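Local coordinates for protein metallo-beta-lactamase (Pseudomonas stutzeri, PDB 4ZEJ) that probably hydrolyses the amide bond of beta-lactam antibiotics to substituted beta-amino acids, using zinc ions held in its active site, at residues Lys10-Glu13 against Asn14-Leu17; Arg53-Glu56 against Thr57-Trp61; Phe158-Ser161 against Leu162-Gly166; Gly168-Gly171 against Glu172-Ile175. All coordinates share one frame; numbering follows the deposited sequence.

Contact 1: Lys10-Glu13 against Asn14-Leu17; sequences KVKE and NIFL
Val11 and Lys12 both face Ile15 in a classic beta bulge, next to the type II turn Lys12-Ile15 that closes the hairpin of strands 7-12 and 15-24. The backbone bonds define it. Val11 N donates to Ile15 O at 2.8 Å, and Lys12 N reaches the same oxygen in a weak bond of 3.5 Å, so one carbonyl serves two successive N-H groups. In return Ile15 N binds Lys12 O at 2.9 Å, the donor standing above the carbonyl plane. The register slips by one residue, and Lys10 then pairs with Phe16 as an antiparallel non-hydrogen-bonded pair.

Apolar packing accompanies the bulge. Val11 points toward the returning strand: its CB lies against CG2 of Ile15, and its CG2 rests on CB of Leu17 at 3.8 Å. With CG anti to the backbone N (chi1 -171°), Lys10 runs out extended and leaves the root of its chain beside the Phe16 ring, Lys10 CB 3.9 Å from Phe16 CE1. Trp61 meets that ring edge-to-face.

Among the polar side chains, Lys12 lies alongside Ile15, and its NZ ends on Ser150 O. At the turn itself, Glu13 and Asn14 also run side by side, their carboxylate and amide planes 26° apart, with Glu13 CG 3.7 Å from Asn14 ND2.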
# COMPACT_ATOMS: atom_id res chain seq x y z
N LYS A 10 -2.54 6.37 15.09
CA LYS A 10 -3.94 6.03 14.83
C LYS A 10 -4.55 6.97 13.79
O LYS A 10 -4.37 8.18 13.89
CB LYS A 10 -4.76 6.11 16.12
CG LYS A 10 -6.18 5.56 16.02
CD LYS A 10 -6.83 5.56 17.39
CE LYS A 10 -8.31 5.21 17.33
NZ LYS A 10 -8.92 5.34 18.68
N VAL A 11 -5.27 6.42 12.81
CA VAL A 11 -6.04 7.21 11.84
C VAL A 11 -7.48 7.38 12.35
O VAL A 11 -8.01 8.49 12.42
CB VAL A 11 -6.07 6.52 10.45
CG1 VAL A 11 -6.91 7.32 9.46
CG2 VAL A 11 -4.65 6.32 9.93
N LYS A 12 -8.10 6.26 12.68
CA LYS A 12 -9.41 6.23 13.32
C LYS A 12 -9.54 4.90 14.04
O LYS A 12 -8.59 4.10 14.03
CB LYS A 12 -10.53 6.44 12.29
CG LYS A 12 -10.66 5.34 11.22
CD LYS A 12 -11.71 5.70 10.16
CE LYS A 12 -13.12 5.75 10.69
NZ LYS A 12 -14.13 5.97 9.61
N GLU A 13 -10.70 4.65 14.66
CA GLU A 13 -10.94 3.39 15.36
C GLU A 13 -10.50 2.21 14.47
O GLU A 13 -10.90 2.12 13.31
CB GLU A 13 -12.42 3.22 15.74
CG GLU A 13 -12.72 1.95 16.55
CD GLU A 13 -14.20 1.73 16.81
OE1 GLU A 13 -15.03 2.45 16.22
OE2 GLU A 13 -14.55 0.84 17.61
N ASN A 14 -9.66 1.35 15.04
CA ASN A 14 -9.22 0.11 14.39
C ASN A 14 -8.25 0.27 13.22
O ASN A 14 -7.89 -0.73 12.60
CB ASN A 14 -10.43 -0.77 13.99
CG ASN A 14 -11.16 -1.35 15.19
OD1 ASN A 14 -10.53 -1.72 16.17
ND2 ASN A 14 -12.48 -1.44 15.10
N ILE A 15 -7.79 1.49 12.93
CA ILE A 15 -6.93 1.73 11.76
C ILE A 15 -5.71 2.53 12.16
O ILE A 15 -5.82 3.64 12.69
CB ILE A 15 -7.69 2.48 10.62
CG1 ILE A 15 -8.96 1.72 10.21
CG2 ILE A 15 -6.76 2.71 9.42
CD1 ILE A 15 -8.76 0.37 9.56
N PHE A 16 -4.53 1.96 11.89
CA PHE A 16 -3.27 2.59 12.24
C PHE A 16 -2.40 2.76 11.00
O PHE A 16 -2.33 1.86 10.17
CB PHE A 16 -2.54 1.75 13.28
CG PHE A 16 -3.28 1.65 14.59
CD1 PHE A 16 -2.98 2.53 15.63
CD2 PHE A 16 -4.31 0.73 14.76
CE1 PHE A 16 -3.68 2.47 16.83
CE2 PHE A 16 -5.03 0.67 15.95
CZ PHE A 16 -4.71 1.54 16.99
N LEU A 17 -1.77 3.92 10.92
CA LEU A 17 -0.84 4.25 9.84
C LEU A 17 0.56 3.98 10.32
O LEU A 17 0.95 4.45 11.40
CB LEU A 17 -0.97 5.73 9.50
CG LEU A 17 -0.06 6.26 8.39
CD1 LEU A 17 -0.60 5.81 7.05
CD2 LEU A 17 -0.01 7.79 8.47

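Contact 2: Arg53-Glu56 against Thr57-Trp61; sequences RDTE and TLVHW
Glu56 CG stands opposite the backbone N (chi1 -177°), and the His60 ring swings back beside its own N (chi1 -76°), which brings the two side chains together one turn apart on helix 52-64. This helix is the crossover of the beta-alpha-beta unit formed with strands 42-46 and 68-73. The two side chains run alongside each other in the same direction. Glu56 CG sits over one face of the imidazole in a CH-pi contact, 3.8 Å from the centroid and offset toward the rim, and the carboxylate plane is turned 53° from the ring.

Four successive i to i+4 bonds carry the helix through here, from Thr57 N to Arg53 O at 3.1 Å up to His60 N to Glu56 O at 2.9 Å. Thr55, Leu58 and Val59 are buried; Leu58 packs on Ile8 and His18 of the first two strands, while Val59 meets Trp87 and Leu88 of helix 85-90.

On the flank, a water joins side chains three residues apart. It donates to Asp54 OD2 at 2.7 Å, and that oxygen also takes a weak bond from Leu6 N. The same water accepts the hydroxyl proton of Thr57, its oxygen 2.9 Å from OG1.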
# COMPACT_ATOMS: atom_id res chain seq x y z
N ARG A 53 14.32 -4.29 9.84
CA ARG A 53 14.29 -3.69 11.17
C ARG A 53 12.90 -3.17 11.49
O ARG A 53 12.33 -3.46 12.54
CB ARG A 53 15.31 -2.54 11.24
CG ARG A 53 15.48 -1.87 12.61
CD ARG A 53 16.21 -0.54 12.44
NE ARG A 53 16.45 0.17 13.71
CZ ARG A 53 17.55 0.07 14.47
NH1 ARG A 53 18.57 -0.73 14.14
NH2 ARG A 53 17.63 0.79 15.59
N ASP A 54 12.34 -2.40 10.56
CA ASP A 54 11.03 -1.78 10.78
C ASP A 54 9.88 -2.78 10.70
O ASP A 54 8.89 -2.64 11.41
CB ASP A 54 10.82 -0.61 9.83
CG ASP A 54 11.71 0.57 10.15
OD1 ASP A 54 11.87 1.44 9.28
OD2 ASP A 54 12.25 0.66 11.28
N THR A 55 10.00 -3.80 9.85
CA THR A 55 9.02 -4.88 9.79
C THR A 55 8.99 -5.61 11.13
O THR A 55 7.92 -5.85 11.67
CB THR A 55 9.32 -5.84 8.61
OG1 THR A 55 9.22 -5.11 7.38
CG2 THR A 55 8.34 -7.00 8.57
N GLU A 56 10.15 -5.91 11.69
CA GLU A 56 10.22 -6.53 13.02
C GLU A 56 9.56 -5.66 14.11
O GLU A 56 8.80 -6.16 14.93
CB GLU A 56 11.66 -6.88 13.39
CG GLU A 56 11.76 -7.59 14.74
CD GLU A 56 13.07 -8.32 14.98
OE1 GLU A 56 13.83 -8.62 14.04
OE2 GLU A 56 13.32 -8.64 16.16
N THR A 57 9.86 -4.36 14.10
CA THR A 57 9.25 -3.43 15.06
C THR A 57 7.72 -3.43 14.99
O THR A 57 7.06 -3.53 16.02
CB THR A 57 9.78 -2.01 14.86
OG1 THR A 57 11.20 -2.04 15.01
CG2 THR A 57 9.19 -1.05 15.88
N LEU A 58 7.20 -3.35 13.77
CA LEU A 58 5.77 -3.37 13.53
C LEU A 58 5.12 -4.66 14.03
O LEU A 58 4.08 -4.60 14.72
CB LEU A 58 5.50 -3.22 12.03
CG LEU A 58 4.02 -3.23 11.61
CD1 LEU A 58 3.32 -2.02 12.19
CD2 LEU A 58 3.88 -3.30 10.09
N VAL A 59 5.71 -5.80 13.69
CA VAL A 59 5.17 -7.10 14.12
C VAL A 59 5.21 -7.24 15.65
O VAL A 59 4.25 -7.73 16.28
CB VAL A 59 5.89 -8.27 13.40
CG1 VAL A 59 5.50 -9.62 13.96
CG2 VAL A 59 5.59 -8.23 11.90
N HIS A 60 6.30 -6.79 16.27
CA HIS A 60 6.41 -6.78 17.73
C HIS A 60 5.33 -5.93 18.38
O HIS A 60 4.78 -6.32 19.41
CB HIS A 60 7.79 -6.29 18.17
CG HIS A 60 8.87 -7.31 18.00
ND1 HIS A 60 10.03 -7.30 18.74
CD2 HIS A 60 8.94 -8.40 17.20
CE1 HIS A 60 10.77 -8.34 18.40
NE2 HIS A 60 10.13 -9.01 17.46
N TRP A 61 5.02 -4.78 17.78
CA TRP A 61 3.97 -3.91 18.30
C TRP A 61 2.60 -4.60 18.25
O TRP A 61 1.83 -4.53 19.22
CB TRP A 61 3.95 -2.57 17.55
CG TRP A 61 2.85 -1.61 17.98
CD1 TRP A 61 2.92 -0.67 18.96
CD2 TRP A 61 1.54 -1.49 17.41
NE1 TRP A 61 1.74 0.02 19.05
CE2 TRP A 61 0.87 -0.46 18.11
CE3 TRP A 61 0.86 -2.17 16.39
CZ2 TRP A 61 -0.45 -0.09 17.82
CZ3 TRP A 61 -0.46 -1.80 16.10
CH2 TRP A 61 -1.10 -0.76 16.81
O HOH W 1 12.07 0.55 13.96

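Contact 3: Phe158-Ser161 against Leu162-Gly166; sequences FVRS and LDSEG
Ser161 and Arg160 each grip the chain that follows them, in the loop between strand 152-156 and helix 175-188. Ser161 OG donates to Asp163 OD1 at 2.7 Å, approaching nearly along the carboxylate C-O axis. Its other close neighbour is Ser164 OG, at 2.8 Å. A type I turn from Ser161 to Ser164, closed by Ser164 N to Ser161 O at 3.1 Å with the donor well above the carbonyl plane, brings the two serine hydroxyls together.

Arg160 curls toward Gly166, just past the turn, bent at chi2 (-70°) and chi3 (-67°). Its NE donates to Gly166 O at 3.0 Å, in the carbonyl plane and on a lone pair, though the oxygen is tilted from the guanidinium plane; NH2 adds a weak second bond to the same oxygen. A water lying in that plane at the guanidinium edge accepts from Arg160 NH2 at 2.9 Å and also from Gly166 N.

Farther out, helix 206-218 ties this part of the loop at two points, through Thr211 OG1 on Arg160 N and His210 NE2 on Ser164 O. The zinc-binding residues Cys157 and His199 lie near the arginine, whose side chain is about 7 Å from a zinc ion. Its positive charge would probably add to the electrostatic field on this side of the metal site, while the bonds to Gly166 O restrict the guanidinium's rotation.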
# COMPACT_ATOMS: atom_id res chain seq x y z
N PHE A 158 -0.33 4.35 -6.29
CA PHE A 158 -1.31 4.76 -7.30
C PHE A 158 -1.94 6.14 -7.02
O PHE A 158 -2.42 6.80 -7.95
CB PHE A 158 -2.40 3.67 -7.39
CG PHE A 158 -3.50 3.96 -8.36
CD1 PHE A 158 -4.74 4.42 -7.92
CD2 PHE A 158 -3.31 3.76 -9.72
CE1 PHE A 158 -5.75 4.67 -8.82
CE2 PHE A 158 -4.33 4.03 -10.63
CZ PHE A 158 -5.55 4.48 -10.17
N VAL A 159 -1.97 6.54 -5.75
CA VAL A 159 -2.52 7.82 -5.32
C VAL A 159 -1.43 8.72 -4.76
O VAL A 159 -0.68 8.30 -3.86
CB VAL A 159 -3.64 7.61 -4.27
CG1 VAL A 159 -4.20 8.94 -3.79
CG2 VAL A 159 -4.75 6.76 -4.87
N ARG A 160 -1.38 9.95 -5.26
CA ARG A 160 -0.44 10.97 -4.80
C ARG A 160 -1.07 11.88 -3.76
O ARG A 160 -2.29 12.12 -3.77
CB ARG A 160 0.06 11.81 -5.99
CG ARG A 160 0.64 11.00 -7.13
CD ARG A 160 1.97 10.36 -6.76
NE ARG A 160 2.98 11.41 -6.57
CZ ARG A 160 4.17 11.23 -6.02
NH1 ARG A 160 4.57 10.02 -5.57
NH2 ARG A 160 4.97 12.27 -5.93
N SER A 161 -0.23 12.40 -2.87
CA SER A 161 -0.66 13.39 -1.88
C SER A 161 -1.02 14.72 -2.56
O SER A 161 -0.57 14.99 -3.66
CB SER A 161 0.44 13.65 -0.85
OG SER A 161 1.61 14.13 -1.48
N LEU A 162 -1.79 15.56 -1.87
CA LEU A 162 -2.24 16.85 -2.43
C LEU A 162 -1.10 17.83 -2.66
O LEU A 162 -1.15 18.65 -3.59
CB LEU A 162 -3.32 17.52 -1.57
CG LEU A 162 -4.70 16.88 -1.49
CD1 LEU A 162 -5.59 17.73 -0.61
CD2 LEU A 162 -5.34 16.67 -2.85
N ASP A 163 -0.04 17.73 -1.86
CA ASP A 163 1.11 18.61 -2.05
C ASP A 163 2.08 18.10 -3.14
O ASP A 163 3.10 18.73 -3.39
CB ASP A 163 1.83 18.87 -0.73
CG ASP A 163 2.71 17.71 -0.30
OD1 ASP A 163 2.44 16.54 -0.64
OD2 ASP A 163 3.70 17.98 0.40
N SER A 164 1.78 16.97 -3.78
CA SER A 164 2.65 16.44 -4.83
C SER A 164 2.59 17.33 -6.07
O SER A 164 1.48 17.68 -6.54
CB SER A 164 2.30 15.01 -5.23
OG SER A 164 2.51 14.14 -4.15
N GLU A 165 3.76 17.67 -6.59
CA GLU A 165 3.89 18.47 -7.81
C GLU A 165 3.88 17.59 -9.07
O GLU A 165 3.75 18.10 -10.18
CB GLU A 165 5.20 19.27 -7.77
CG GLU A 165 5.21 20.35 -6.68
CD GLU A 165 6.59 20.86 -6.31
OE1 GLU A 165 7.57 20.59 -7.06
OE2 GLU A 165 6.71 21.54 -5.27
N GLY A 166 4.06 16.28 -8.89
CA GLY A 166 4.19 15.35 -9.99
C GLY A 166 3.82 13.96 -9.54
O GLY A 166 3.35 13.77 -8.41
O HOH W 2 5.71 15.03 -6.49

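Contact 4: Gly168-Gly171 against Glu172-Ile175; sequences GYTG and EAHI
Tyr169 and Glu172 meet with ring and carboxylate planes almost perpendicular, 88° apart. The carboxylate comes to the edge of the phenol, near its plane, and Tyr169 OH donates to Glu172 OE2 at 3.0 Å from above the carboxylate plane. An anti CG (chi1 170°) carries the tyrosine ring back over its own chain, where Gly171 N lies 3.5 Å above the plane, over the ring centre. The phenol thus packs closely on the Gly171 backbone.

Glu172 belongs to a type I turn from Thr170 to Ala173, closed by Ala173 N to Thr170 O at 3.1 Å. Thr170 CB and Ala173 CB stand 4.1 Å apart across it. A water spans the bend, donating to Tyr169 O at 2.9 Å and accepting from Glu172 N.

The other oxygen of the glutamate, OE1, takes a hydrogen bond from NE2 of the zinc ligand His78, making Glu172 a second-shell partner that probably helps orient that imidazole. Tyr169 also touches His78, and its side chain is about 5 Å from a zinc ion. The turn thus borders the active site late in the loop from strand 152-156, just ahead of helix 175-188.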
# COMPACT_ATOMS: atom_id res chain seq x y z
N GLY A 168 5.83 11.31 -9.19
CA GLY A 168 6.91 10.58 -8.52
C GLY A 168 7.74 9.79 -9.51
O GLY A 168 7.94 10.25 -10.64
N TYR A 169 8.25 8.63 -9.11
CA TYR A 169 9.03 7.79 -10.03
C TYR A 169 8.12 7.24 -11.13
O TYR A 169 7.21 6.46 -10.83
CB TYR A 169 9.71 6.63 -9.28
CG TYR A 169 10.33 5.60 -10.22
CD1 TYR A 169 11.45 5.90 -10.98
CD2 TYR A 169 9.76 4.33 -10.36
CE1 TYR A 169 12.01 4.97 -11.85
CE2 TYR A 169 10.31 3.39 -11.22
CZ TYR A 169 11.43 3.70 -11.96
OH TYR A 169 11.95 2.75 -12.81
N THR A 170 8.35 7.66 -12.38
CA THR A 170 7.49 7.27 -13.52
C THR A 170 8.16 6.31 -14.52
O THR A 170 7.64 6.07 -15.61
CB THR A 170 7.03 8.52 -14.29
OG1 THR A 170 8.17 9.29 -14.68
CG2 THR A 170 6.10 9.38 -13.43
N GLY A 171 9.30 5.74 -14.15
CA GLY A 171 10.04 4.84 -15.04
C GLY A 171 9.26 3.61 -15.49
O GLY A 171 9.57 3.05 -16.54
N GLU A 172 8.26 3.20 -14.70
CA GLU A 172 7.42 2.05 -15.02
C GLU A 172 5.93 2.41 -15.13
O GLU A 172 5.07 1.53 -15.16
CB GLU A 172 7.68 0.96 -13.97
CG GLU A 172 9.11 0.41 -14.07
CD GLU A 172 9.66 -0.21 -12.80
OE1 GLU A 172 8.90 -0.84 -12.06
OE2 GLU A 172 10.90 -0.07 -12.56
N ALA A 173 5.63 3.70 -15.23
CA ALA A 173 4.25 4.18 -15.18
C ALA A 173 3.54 4.10 -16.55
O ALA A 173 4.17 4.10 -17.60
CB ALA A 173 4.18 5.59 -14.62
N HIS A 174 2.22 4.03 -16.48
CA HIS A 174 1.35 4.05 -17.63
C HIS A 174 0.55 5.34 -17.54
O HIS A 174 -0.60 5.35 -17.09
CB HIS A 174 0.46 2.81 -17.62
CG HIS A 174 1.22 1.53 -17.82
ND1 HIS A 174 1.00 0.69 -18.89
CD2 HIS A 174 2.21 0.95 -17.10
CE1 HIS A 174 1.82 -0.34 -18.82
NE2 HIS A 174 2.56 -0.21 -17.74
N ILE A 175 1.18 6.43 -17.96
CA ILE A 175 0.69 7.79 -17.69
C ILE A 175 -0.65 8.08 -18.38
O ILE A 175 -1.54 8.64 -17.75
CB ILE A 175 1.76 8.86 -18.03
CG1 ILE A 175 2.93 8.76 -17.04
CG2 ILE A 175 1.18 10.26 -17.96
CD1 ILE A 175 4.21 9.42 -17.52
O HOH W 3 6.87 3.92 -12.13

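From the N terminus, contact 1 closes the hairpin between strands 7-12 and 15-24 at one edge of the seven-stranded sheet. Contact 2 follows within helix 52-64, packed beside the same sheet; the two touch where Phe16 meets Trp61. Contacts 3 and 4 close successive turns in the one loop between strand 152-156 of the second sheet and helix 175-188, and they meet where Arg160 NH2 comes 3.5 Å from Gly168 N. All four are in series, with none nested or crossed. Contact 4 lies on the opposite side of the chain's centre from contacts 1 and 2, while contacts 3 and 4 both lie near the zinc site.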